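Local coordinates for protein polyhedrin (Simulium ubiquitum cypovirus, PDB 5A9A) that forms the polyhedra of a cypovirus, protein microcrystals that probably occlude and protect the virus particles of this insect virus, and binds UTP, at residues A[21-26]-A[236-241]; A[151-156]-A[224-229]; A[28-33]-A[111-116]; A[49-54]-A[215-220]. All blocks are in the same frame, centred on the assembly; numbering follows the deposited sequence.

Interaction 1: residues A[21-26]-A[236-241]; sequences RQLVQG and GLAGDS
V24, on the last turn of helix 11-25, meets L237 and A238 of the C-terminal tail mainly through one of its two methyl branches. Its CB stands back from the tail, and the two branches leave it unequally. With CG1 anti to the backbone N (chi1 171°), CG2 falls anti to the carbonyl carbon, beside the backbone N, and faces the tail. There V24 CG2 is 4.0 Å from A238 N, 4.2 Å from A238 CB and 4.3 Å from L237 CD1, so it touches the backbone and both neighbouring side chains. V24 CG1 lies slightly farther off, 4.5 Å from L237 CD1. The helix is the N-terminal arm that reaches out from the body of the polyhedrin subunit, and the tail after strand 232-234 runs past its base in extended form. One residue earlier, L23 points at the same alanine, with L23 CD1 4.4 Å from A238 CB, while it also packs on R136 of the second subunit. L237 N donates to N235 OD1, and G236 O accepts from R135 NH1 of the second subunit.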
loop_
_atom_site.group_PDB
_atom_site.type_symbol
_atom_site.label_atom_id
_atom_site.label_comp_id
_atom_site.label_asym_id
_atom_site.label_seq_id
_atom_site.Cartn_x
_atom_site.Cartn_y
_atom_site.Cartn_z
ATOM N N ARG A 21 11.585 30.187 14.782
ATOM C CA ARG A 21 11.858 30.083 13.350
ATOM C C ARG A 21 12.025 28.624 12.948
ATOM O O ARG A 21 11.611 28.218 11.862
ATOM C CB ARG A 21 13.112 30.882 12.973
ATOM C CG ARG A 21 12.898 32.389 12.973
ATOM C CD ARG A 21 14.183 33.168 12.721
ATOM N NE ARG A 21 14.702 33.003 11.364
ATOM C CZ ARG A 21 15.864 32.428 11.065
ATOM N NH1 ARG A 21 16.645 31.947 12.023
ATOM N NH2 ARG A 21 16.252 32.331 9.801
ATOM N N GLN A 22 12.631 27.844 13.835
ATOM C CA GLN A 22 12.862 26.424 13.597
ATOM C C GLN A 22 11.571 25.684 13.256
ATOM O O GLN A 22 11.551 24.831 12.369
ATOM C CB GLN A 22 13.508 25.795 14.832
ATOM C CG GLN A 22 13.756 24.304 14.720
ATOM C CD GLN A 22 14.646 23.785 15.829
ATOM O OE1 GLN A 22 14.184 23.512 16.937
ATOM N NE2 GLN A 22 15.936 23.648 15.538
ATOM N N LEU A 23 10.495 26.011 13.964
ATOM C CA LEU A 23 9.209 25.359 13.737
ATOM C C LEU A 23 8.618 25.758 12.389
ATOM O O LEU A 23 7.890 24.984 11.766
ATOM C CB LEU A 23 8.229 25.709 14.858
ATOM C CG LEU A 23 8.542 25.102 16.228
ATOM C CD1 LEU A 23 7.619 25.690 17.279
ATOM C CD2 LEU A 23 8.422 23.586 16.195
ATOM N N VAL A 24 8.936 26.966 11.939
ATOM C CA VAL A 24 8.427 27.464 10.667
ATOM C C VAL A 24 9.305 27.032 9.496
ATOM O O VAL A 24 8.806 26.800 8.395
ATOM C CB VAL A 24 8.310 29.002 10.673
ATOM C CG1 VAL A 24 7.988 29.526 9.280
ATOM C CG2 VAL A 24 7.250 29.446 11.669
ATOM N N GLN A 25 10.609 26.923 9.731
ATOM C CA GLN A 25 11.547 26.562 8.670
ATOM C C GLN A 25 11.902 25.076 8.688
ATOM O O GLN A 25 12.349 24.526 7.680
ATOM C CB GLN A 25 12.821 27.400 8.781
ATOM C CG GLN A 25 12.573 28.895 8.719
ATOM C CD GLN A 25 13.832 29.687 8.434
ATOM O OE1 GLN A 25 14.852 29.129 8.029
ATOM N NE2 GLN A 25 13.768 30.995 8.643
ATOM N N GLY A 26 11.708 24.435 9.834
ATOM C CA GLY A 26 11.987 23.016 9.971
ATOM C C GLY A 26 11.371 22.179 8.862
ATOM O O GLY A 26 12.022 21.289 8.319
ATOM N N GLY A 236 -0.639 26.398 11.393
ATOM C CA GLY A 236 0.598 25.643 11.290
ATOM C C GLY A 236 1.828 26.404 11.748
ATOM O O GLY A 236 2.909 25.827 11.878
ATOM N N LEU A 237 1.666 27.700 11.998
ATOM C CA LEU A 237 2.789 28.565 12.343
ATOM C C LEU A 237 3.082 28.544 13.842
ATOM O O LEU A 237 2.342 27.952 14.626
ATOM C CB LEU A 237 2.503 29.998 11.888
ATOM C CG LEU A 237 3.170 30.505 10.602
ATOM C CD1 LEU A 237 3.491 29.386 9.618
ATOM C CD2 LEU A 237 2.284 31.554 9.947
ATOM N N ALA A 238 4.170 29.200 14.231
ATOM C CA ALA A 238 4.583 29.250 15.627
ATOM C C ALA A 238 3.821 30.328 16.381
ATOM O O ALA A 238 3.410 31.332 15.801
ATOM C CB ALA A 238 6.081 29.510 15.720
ATOM N N GLY A 239 3.634 30.116 17.679
ATOM C CA GLY A 239 3.060 31.134 18.534
ATOM C C GLY A 239 3.974 32.340 18.591
ATOM O O GLY A 239 5.184 32.223 18.391
ATOM N N ASP A 240 3.399 33.507 18.852
ATOM C CA ASP A 240 4.185 34.728 18.984
ATOM C C ASP A 240 3.370 35.790 19.704
ATOM O O ASP A 240 2.150 35.676 19.818
ATOM C CB ASP A 240 4.604 35.253 17.610
ATOM C CG ASP A 240 5.867 36.095 17.666
ATOM O OD1 ASP A 240 6.230 36.567 18.767
ATOM O OD2 ASP A 240 6.496 36.290 16.605
ATOM N N SER A 241 4.050 36.818 20.201
ATOM C CA SER A 241 3.366 38.000 20.709
ATOM C C SER A 241 3.337 39.036 19.596
ATOM O O SER A 241 3.966 38.848 18.555
ATOM C CB SER A 241 4.083 38.560 21.940
ATOM O OG SER A 241 5.421 38.914 21.634
#

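Interaction 2: residues A[151-156]-A[224-229]; sequences MKCSAL and CYIDSA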
loop_
_atom_site.group_PDB
_atom_site.type_symbol
_atom_site.label_atom_id
_atom_site.label_comp_id
_atom_site.label_asym_id
_atom_site.label_seq_id
_atom_site.Cartn_x
_atom_site.Cartn_y
_atom_site.Cartn_z
ATOM N N MET A 151 -7.744 26.856 0.577
ATOM C CA MET A 151 -7.685 28.134 1.273
ATOM C C MET A 151 -6.390 28.252 2.071
ATOM O O MET A 151 -6.074 27.403 2.904
ATOM C CB MET A 151 -8.907 28.291 2.177
ATOM C CG MET A 151 -10.224 28.215 1.411
ATOM S SD MET A 151 -11.687 28.212 2.459
ATOM C CE MET A 151 -11.705 26.507 3.011
ATOM N N LYS A 152 -5.642 29.316 1.803
ATOM C CA LYS A 152 -4.325 29.505 2.393
ATOM C C LYS A 152 -4.434 29.987 3.836
ATOM O O LYS A 152 -5.048 31.015 4.110
ATOM C CB LYS A 152 -3.522 30.508 1.560
ATOM C CG LYS A 152 -2.048 30.603 1.928
ATOM C CD LYS A 152 -1.267 31.426 0.909
ATOM C CE LYS A 152 0.166 31.661 1.372
ATOM N NZ LYS A 152 1.010 32.304 0.326
ATOM N N CYS A 153 -3.833 29.233 4.751
ATOM C CA CYS A 153 -3.824 29.595 6.163
ATOM C C CYS A 153 -2.492 30.229 6.525
ATOM O O CYS A 153 -2.422 31.081 7.409
ATOM C CB CYS A 153 -4.062 28.362 7.036
ATOM S SG CYS A 153 -5.716 27.656 6.882
ATOM N N SER A 154 -1.438 29.804 5.834
ATOM C CA SER A 154 -0.103 30.341 6.050
ATOM C C SER A 154 0.822 29.823 4.961
ATOM O O SER A 154 0.382 29.168 4.017
ATOM C CB SER A 154 0.438 29.913 7.413
ATOM O OG SER A 154 0.767 28.533 7.415
ATOM N N ALA A 155 2.108 30.113 5.105
ATOM C CA ALA A 155 3.112 29.596 4.189
ATOM C C ALA A 155 3.283 28.088 4.360
ATOM O O ALA A 155 3.838 27.418 3.487
ATOM C CB ALA A 155 4.435 30.307 4.419
ATOM N N LEU A 156 2.803 27.553 5.480
ATOM C CA LEU A 156 2.977 26.133 5.788
ATOM C C LEU A 156 1.750 25.271 5.491
ATOM O O LEU A 156 1.877 24.058 5.302
ATOM C CB LEU A 156 3.341 25.945 7.263
ATOM C CG LEU A 156 4.814 25.790 7.636
ATOM C CD1 LEU A 156 4.911 25.298 9.071
ATOM C CD2 LEU A 156 5.527 24.827 6.699
ATOM N N CYS A 224 -3.253 23.043 10.017
ATOM C CA CYS A 224 -4.112 24.199 9.803
ATOM C C CYS A 224 -5.577 23.779 9.767
ATOM O O CYS A 224 -5.917 22.690 9.304
ATOM C CB CYS A 224 -3.730 24.970 8.535
ATOM S SG CYS A 224 -4.148 24.171 6.974
ATOM N N TYR A 225 -6.438 24.648 10.279
ATOM C CA TYR A 225 -7.859 24.356 10.336
ATOM C C TYR A 225 -8.680 25.629 10.245
ATOM O O TYR A 225 -8.375 26.620 10.899
ATOM C CB TYR A 225 -8.209 23.624 11.632
ATOM C CG TYR A 225 -9.668 23.239 11.710
ATOM C CD1 TYR A 225 -10.159 22.163 10.981
ATOM C CD2 TYR A 225 -10.555 23.953 12.505
ATOM C CE1 TYR A 225 -11.493 21.811 11.037
ATOM C CE2 TYR A 225 -11.892 23.605 12.572
ATOM C CZ TYR A 225 -12.354 22.534 11.837
ATOM O OH TYR A 225 -13.683 22.183 11.901
ATOM N N ILE A 226 -9.723 25.583 9.424
ATOM C CA ILE A 226 -10.691 26.662 9.331
ATOM C C ILE A 226 -12.026 26.097 9.790
ATOM O O ILE A 226 -12.505 25.107 9.237
ATOM C CB ILE A 226 -10.805 27.184 7.887
ATOM C CG1 ILE A 226 -9.408 27.396 7.294
ATOM C CG2 ILE A 226 -11.617 28.469 7.850
ATOM C CD1 ILE A 226 -9.408 28.059 5.933
ATOM N N ASP A 227 -12.624 26.705 10.810
ATOM C CA ASP A 227 -13.816 26.129 11.418
ATOM C C ASP A 227 -15.069 26.413 10.601
ATOM O O ASP A 227 -15.012 27.078 9.567
ATOM C CB ASP A 227 -13.986 26.612 12.864
ATOM C CG ASP A 227 -14.185 28.113 12.970
ATOM O OD1 ASP A 227 -14.883 28.697 12.112
ATOM O OD2 ASP A 227 -13.657 28.706 13.935
ATOM N N SER A 228 -16.199 25.902 11.075
ATOM C CA SER A 228 -17.456 25.979 10.338
ATOM C C SER A 228 -17.931 27.414 10.118
ATOM O O SER A 228 -18.802 27.662 9.284
ATOM C CB SER A 228 -18.539 25.181 11.067
ATOM O OG SER A 228 -18.669 25.607 12.414
ATOM N N ALA A 229 -17.362 28.352 10.869
ATOM C CA ALA A 229 -17.703 29.763 10.714
ATOM C C ALA A 229 -16.676 30.469 9.830
ATOM O O ALA A 229 -16.654 31.698 9.746
ATOM C CB ALA A 229 -17.790 30.436 12.071
#
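C153 and C224 face each other at the tight centre of this contact, with I226 closing over the sulfur of C153. C153 CB lies 3.7 Å from C224 CB, and C153 SG is wedged between that same carbon and I226 CG1, each at 3.7 Å. The thiol of C224 sits between its own backbone N and carbonyl carbon (chi1 73°), which turns it alongside C153 rather than away from it. N235 and F159 close in on C153 from beyond the two segments, and F159 also touches I226 and M151. Toward solvent the packing thins. M151 is an exposed residue at the end of the row, and its chain, bent at the last torsion (chi3 -79°), curls round the methyl end of I226: M151 CB is 3.8 Å from I226 CD1 and M151 CE 4.0 Å from it. In the fold, the hairpin of strands 225-226 and 232-234 is laid by its side chains against 151-152, an outermost strand of the six-stranded sheet within the chain. The two sulfurs, C153 SG and C224 SG, remain 3.8 Å apart, far longer than a disulfide, so the pair consists of separate cysteines, and the segments are held to each other by apolar and sulfur contacts without a covalent link.

Interaction 3: residues A[28-33]-A[111-116]; sequences NVQDAI and NGNICW
N28 and N113 meet as crossed amides, without bonding to each other. The side-chain oxygen N28 OD1 is 3.3 Å from N113 CB and 3.5 Å from N113 CG, so it rests against the CB and amide carbon of its partner, while the NH2 turns elsewhere. The two amide planes stand 67° apart. N113 extends with CG anti to its backbone N (chi1 -175°), which sends the amide across the loop at 28-33 and leaves ND2 within reach of a water. That water accepts from N113 ND2 (3.2 Å) and donates to V29 O (2.8 Å). A second water repeats the bridge through the backbone, taking the hydrogen of N113 N at 2.9 Å and giving one to I33 O at 2.7 Å. The loop so bridged joins helix 11-25 to strand 34-41 and contains a type II beta turn from V29 to A32, while N113 is itself the centre of an inverse gamma turn just after strand 105-111. Q30 starts out from this turn away from N113 but doubles back through a bend at its second torsion (chi2 -64°). Its amide nitrogen NE2 then lies 4.1 Å from N113 ND2, two donors that bond elsewhere: Q30 NE2 to R178 O, N113 ND2 to the first water. Q30 OE1 receives a hydrogen from R185. N113 OD1 is likewise bonded to R178, through NH1. On the subunit interface, R138 of the second subunit packs on V29, A32 and I33.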
loop_
_atom_site.group_PDB
_atom_site.type_symbol
_atom_site.label_atom_id
_atom_site.label_comp_id
_atom_site.label_asym_id
_atom_site.label_seq_id
_atom_site.Cartn_x
_atom_site.Cartn_y
_atom_site.Cartn_z
ATOM N N ASN A 28 10.918 22.863 5.894
ATOM C CA ASN A 28 11.463 23.162 4.570
ATOM C C ASN A 28 12.814 22.505 4.278
ATOM O O ASN A 28 13.348 22.642 3.177
ATOM C CB ASN A 28 11.569 24.675 4.370
ATOM C CG ASN A 28 10.215 25.355 4.358
ATOM O OD1 ASN A 28 9.203 24.738 4.023
ATOM N ND2 ASN A 28 10.188 26.631 4.722
ATOM N N VAL A 29 13.370 21.806 5.264
ATOM C CA VAL A 29 14.571 21.008 5.043
ATOM C C VAL A 29 14.191 19.808 4.183
ATOM O O VAL A 29 13.138 19.205 4.384
ATOM C CB VAL A 29 15.169 20.503 6.370
ATOM C CG1 VAL A 29 16.366 19.596 6.108
ATOM C CG2 VAL A 29 15.564 21.673 7.257
ATOM N N GLN A 30 15.035 19.462 3.217
ATOM C CA GLN A 30 14.750 18.311 2.367
ATOM C C GLN A 30 14.650 17.047 3.217
ATOM O O GLN A 30 15.461 16.820 4.116
ATOM C CB GLN A 30 15.805 18.156 1.269
ATOM C CG GLN A 30 15.659 19.164 0.134
ATOM C CD GLN A 30 14.357 18.994 -0.633
ATOM O OE1 GLN A 30 14.132 17.970 -1.278
ATOM N NE2 GLN A 30 13.490 19.998 -0.560
ATOM N N ASP A 31 13.636 16.239 2.921
ATOM C CA ASP A 31 13.308 15.045 3.704
ATOM C C ASP A 31 12.663 15.371 5.053
ATOM O O ASP A 31 12.544 14.504 5.921
ATOM C CB ASP A 31 14.530 14.144 3.893
ATOM C CG ASP A 31 14.640 13.082 2.809
ATOM O OD1 ASP A 31 13.922 13.197 1.795
ATOM O OD2 ASP A 31 15.440 12.136 2.962
ATOM N N ALA A 32 12.242 16.619 5.227
ATOM C CA ALA A 32 11.381 16.964 6.351
ATOM C C ALA A 32 10.017 16.331 6.104
ATOM O O ALA A 32 9.641 16.078 4.961
ATOM C CB ALA A 32 11.254 18.468 6.492
ATOM N N ILE A 33 9.278 16.072 7.175
ATOM C CA ILE A 33 7.974 15.434 7.058
ATOM C C ILE A 33 6.902 16.406 6.574
ATOM O O ILE A 33 6.894 17.579 6.946
ATOM C CB ILE A 33 7.529 14.829 8.408
ATOM C CG1 ILE A 33 8.314 13.547 8.701
ATOM C CG2 ILE A 33 6.033 14.544 8.405
ATOM C CD1 ILE A 33 8.042 12.422 7.720
ATOM N N ASN A 111 -0.257 20.251 5.112
ATOM C CA ASN A 111 0.758 21.034 5.805
ATOM C C ASN A 111 2.179 20.608 5.471
ATOM O O ASN A 111 2.480 19.416 5.392
ATOM C CB ASN A 111 0.549 20.931 7.313
ATOM C CG ASN A 111 -0.874 21.237 7.720
ATOM O OD1 ASN A 111 -1.194 22.363 8.099
ATOM N ND2 ASN A 111 -1.743 20.233 7.641
ATOM N N GLY A 112 3.049 21.596 5.283
ATOM C CA GLY A 112 4.454 21.344 5.036
ATOM C C GLY A 112 4.963 22.001 3.768
ATOM O O GLY A 112 4.267 22.792 3.127
ATOM N N ASN A 113 6.196 21.659 3.415
ATOM C CA ASN A 113 6.854 22.190 2.232
ATOM C C ASN A 113 6.318 21.506 0.978
ATOM O O ASN A 113 6.978 20.642 0.398
ATOM C CB ASN A 113 8.360 21.966 2.361
ATOM C CG ASN A 113 9.144 22.586 1.234
ATOM O OD1 ASN A 113 8.723 23.579 0.638
ATOM N ND2 ASN A 113 10.304 22.009 0.938
ATOM N N ILE A 114 5.115 21.903 0.570
ATOM C CA ILE A 114 4.390 21.226 -0.499
ATOM C C ILE A 114 4.381 22.037 -1.794
ATOM O O ILE A 114 4.174 23.252 -1.781
ATOM C CB ILE A 114 2.934 20.950 -0.061
ATOM C CG1 ILE A 114 2.925 19.938 1.088
ATOM C CG2 ILE A 114 2.101 20.445 -1.232
ATOM C CD1 ILE A 114 1.601 19.833 1.814
ATOM N N CYS A 115 4.614 21.355 -2.913
ATOM C CA CYS A 115 4.547 21.989 -4.224
ATOM C C CYS A 115 3.086 22.154 -4.619
ATOM O O CYS A 115 2.502 21.283 -5.266
ATOM C CB CYS A 115 5.278 21.147 -5.271
ATOM S SG CYS A 115 5.348 21.911 -6.911
ATOM N N TRP A 116 2.502 23.281 -4.225
ATOM C CA TRP A 116 1.071 23.498 -4.376
ATOM C C TRP A 116 0.637 23.431 -5.833
ATOM O O TRP A 116 -0.480 23.016 -6.136
ATOM C CB TRP A 116 0.689 24.839 -3.746
ATOM C CG TRP A 116 0.987 24.865 -2.285
ATOM C CD1 TRP A 116 1.958 25.586 -1.653
ATOM C CD2 TRP A 116 0.323 24.105 -1.270
ATOM N NE1 TRP A 116 1.933 25.326 -0.303
ATOM C CE2 TRP A 116 0.938 24.419 -0.043
ATOM C CE3 TRP A 116 -0.736 23.190 -1.282
ATOM C CZ2 TRP A 116 0.523 23.858 1.167
ATOM C CZ3 TRP A 116 -1.141 22.625 -0.084
ATOM C CH2 TRP A 116 -0.515 22.965 1.127
HETATM O O HOH W 1 10.783 19.583 2.925
HETATM O O HOH W 2 7.358 19.692 5.269
#

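Interaction 4: residues A[49-54]-A[215-220]; sequences LIDYNA and IDYMQA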
loop_
_atom_site.group_PDB
_atom_site.type_symbol
_atom_site.label_atom_id
_atom_site.label_comp_id
_atom_site.label_asym_id
_atom_site.label_seq_id
_atom_site.Cartn_x
_atom_site.Cartn_y
_atom_site.Cartn_z
ATOM N N LEU A 49 -11.153 11.300 11.240
ATOM C CA LEU A 49 -9.936 11.955 10.777
ATOM C C LEU A 49 -8.834 10.945 10.490
ATOM O O LEU A 49 -8.500 10.115 11.335
ATOM C CB LEU A 49 -9.463 12.971 11.822
ATOM C CG LEU A 49 -8.288 13.874 11.433
ATOM C CD1 LEU A 49 -8.345 15.175 12.217
ATOM C CD2 LEU A 49 -6.955 13.173 11.648
ATOM N N ILE A 50 -8.267 11.024 9.292
ATOM C CA ILE A 50 -7.171 10.141 8.911
ATOM C C ILE A 50 -5.894 10.943 8.711
ATOM O O ILE A 50 -5.818 11.818 7.849
ATOM C CB ILE A 50 -7.495 9.340 7.643
ATOM C CG1 ILE A 50 -8.815 8.585 7.824
ATOM C CG2 ILE A 50 -6.372 8.367 7.329
ATOM C CD1 ILE A 50 -10.040 9.394 7.448
ATOM N N ASP A 51 -4.888 10.618 9.514
ATOM C CA ASP A 51 -3.658 11.393 9.588
ATOM C C ASP A 51 -2.543 10.743 8.770
ATOM O O ASP A 51 -2.158 9.602 9.028
ATOM C CB ASP A 51 -3.245 11.529 11.056
ATOM C CG ASP A 51 -1.878 12.163 11.231
ATOM O OD1 ASP A 51 -1.492 12.992 10.385
ATOM O OD2 ASP A 51 -1.189 11.831 12.220
ATOM N N TYR A 52 -2.029 11.479 7.787
ATOM C CA TYR A 52 -0.970 10.984 6.911
ATOM C C TYR A 52 0.326 11.752 7.139
ATOM O O TYR A 52 0.304 12.951 7.424
ATOM C CB TYR A 52 -1.349 11.164 5.437
ATOM C CG TYR A 52 -2.456 10.273 4.912
ATOM C CD1 TYR A 52 -3.788 10.633 5.048
ATOM C CD2 TYR A 52 -2.162 9.094 4.237
ATOM C CE1 TYR A 52 -4.802 9.828 4.554
ATOM C CE2 TYR A 52 -3.166 8.285 3.739
ATOM C CZ TYR A 52 -4.483 8.658 3.900
ATOM O OH TYR A 52 -5.485 7.857 3.402
ATOM N N ASN A 53 1.456 11.068 6.999
ATOM C CA ASN A 53 2.743 11.755 6.938
ATOM C C ASN A 53 3.722 11.041 6.006
ATOM O O ASN A 53 3.683 9.817 5.861
ATOM C CB ASN A 53 3.349 11.944 8.338
ATOM C CG ASN A 53 4.103 10.717 8.833
ATOM O OD1 ASN A 53 5.137 10.341 8.281
ATOM N ND2 ASN A 53 3.601 10.105 9.895
ATOM N N ALA A 54 4.581 11.821 5.359
ATOM C CA ALA A 54 5.607 11.279 4.474
ATOM C C ALA A 54 6.637 12.361 4.167
ATOM O O ALA A 54 6.334 13.552 4.248
ATOM C CB ALA A 54 4.989 10.757 3.192
ATOM N N ILE A 215 -11.060 21.091 16.696
ATOM C CA ILE A 215 -10.207 22.274 16.749
ATOM C C ILE A 215 -9.050 22.023 17.707
ATOM O O ILE A 215 -7.903 22.370 17.423
ATOM C CB ILE A 215 -10.981 23.523 17.214
ATOM C CG1 ILE A 215 -12.044 23.911 16.185
ATOM C CG2 ILE A 215 -10.031 24.689 17.419
ATOM C CD1 ILE A 215 -12.974 25.015 16.657
ATOM N N ASP A 216 -9.363 21.412 18.844
ATOM C CA ASP A 216 -8.353 21.075 19.843
ATOM C C ASP A 216 -7.268 20.170 19.248
ATOM O O ASP A 216 -6.073 20.390 19.466
ATOM C CB ASP A 216 -9.018 20.398 21.046
ATOM C CG ASP A 216 -8.077 20.230 22.222
ATOM O OD1 ASP A 216 -7.328 19.231 22.251
ATOM O OD2 ASP A 216 -8.094 21.091 23.127
ATOM N N TYR A 217 -7.688 19.156 18.496
ATOM C CA TYR A 217 -6.753 18.228 17.857
ATOM C C TYR A 217 -5.848 18.950 16.861
ATOM O O TYR A 217 -4.630 18.780 16.871
ATOM C CB TYR A 217 -7.521 17.117 17.138
ATOM C CG TYR A 217 -6.643 16.094 16.439
ATOM C CD1 TYR A 217 -6.184 14.967 17.111
ATOM C CD2 TYR A 217 -6.291 16.246 15.102
ATOM C CE1 TYR A 217 -5.391 14.027 16.476
ATOM C CE2 TYR A 217 -5.496 15.314 14.460
ATOM C CZ TYR A 217 -5.051 14.206 15.150
ATOM O OH TYR A 217 -4.261 13.272 14.518
ATOM N N MET A 218 -6.453 19.756 15.998
ATOM C CA MET A 218 -5.702 20.447 14.957
ATOM C C MET A 218 -4.686 21.412 15.574
ATOM O O MET A 218 -3.562 21.545 15.088
ATOM C CB MET A 218 -6.656 21.182 14.015
ATOM C CG MET A 218 -7.644 20.254 13.311
ATOM S SD MET A 218 -6.839 18.969 12.324
ATOM C CE MET A 218 -6.248 19.938 10.931
ATOM N N GLN A 219 -5.081 22.072 16.654
ATOM C CA GLN A 219 -4.184 22.977 17.360
ATOM C C GLN A 219 -3.091 22.219 18.117
ATOM O O GLN A 219 -1.956 22.691 18.218
ATOM C CB GLN A 219 -4.981 23.885 18.303
ATOM C CG GLN A 219 -5.863 24.874 17.551
ATOM C CD GLN A 219 -6.602 25.840 18.454
ATOM O OE1 GLN A 219 -6.931 25.520 19.595
ATOM N NE2 GLN A 219 -6.870 27.035 17.938
ATOM N N ALA A 220 -3.427 21.044 18.639
ATOM C CA ALA A 220 -2.447 20.209 19.325
ATOM C C ALA A 220 -1.388 19.682 18.357
ATOM O O ALA A 220 -0.200 19.651 18.683
ATOM C CB ALA A 220 -3.137 19.049 20.026
#
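Y217 and L49 are both set with CG anti to the backbone N (chi1 -180° and -173°), and these extended torsions drive the tyrosine ring out from the helix and the leucine up from the strand until they meet. The methyl L49 CD1 comes to 3.6 Å from Y217 CE2, approaching the ring obliquely, and the twin methyl L49 CD2 lies 3.8 Å from the same ring carbon; both methyls stand on one side of the ring plane, L49 CD1 toward Y217 CD2 and L49 CD2 toward Y217 OH. M218, bent at its second and third torsions, folds its thioether in toward the same spot. Its sulfur SD lies in the plane of the tyrosine ring, at the edge, and 4.1 Å from L49 CD1. Farther along the strand, the phenol oxygen Y217 OH stops 4.0 Å from D51 CB, and at 4.1 Å from D51 OD2 it is not bonded to the carboxylate. D51 OD2 forms a salt bridge with R35, which also packs against Y217, and a long, weak ion pair with R87 of the second subunit; R88 of that subunit lies on the tyrosine too. All four touching residues are buried. The axes of strand segment 49-54 and helix segment 215-220 run almost parallel, 8° apart, at a separation of 12.1 Å bridged by long side chains. I50 and Y52 point to the other side, where they pack on strand 57-62 of the second sheet. The arrangement is that of a beta sandwich with helix 211-221 laid along the outer face of its larger sheet.

Overall arrangement
Interaction 4 is the buried one, joining helix 211-221 to the larger sheet, whereas interaction 1 lies at the surface and interactions 2 and 3 are partly buried. Interactions 2 and 4 use successive elements, helix 211-221 and strand 225-226, and Y225 packs on I215 and M218. Interactions 2 and 3 are stitched by polar bonds, L156 O to G112 N and C224 N to N111 OD1. Interaction 1 touches both of them, through L237 beside S154 and G26 beside A32. Chemistry follows place: methyls in 1, methyls and sulfurs in 2, methyls, a thioether and a ring in 4, but amides and waters in 3. All four reach the second subunit, interaction 2 only through L156.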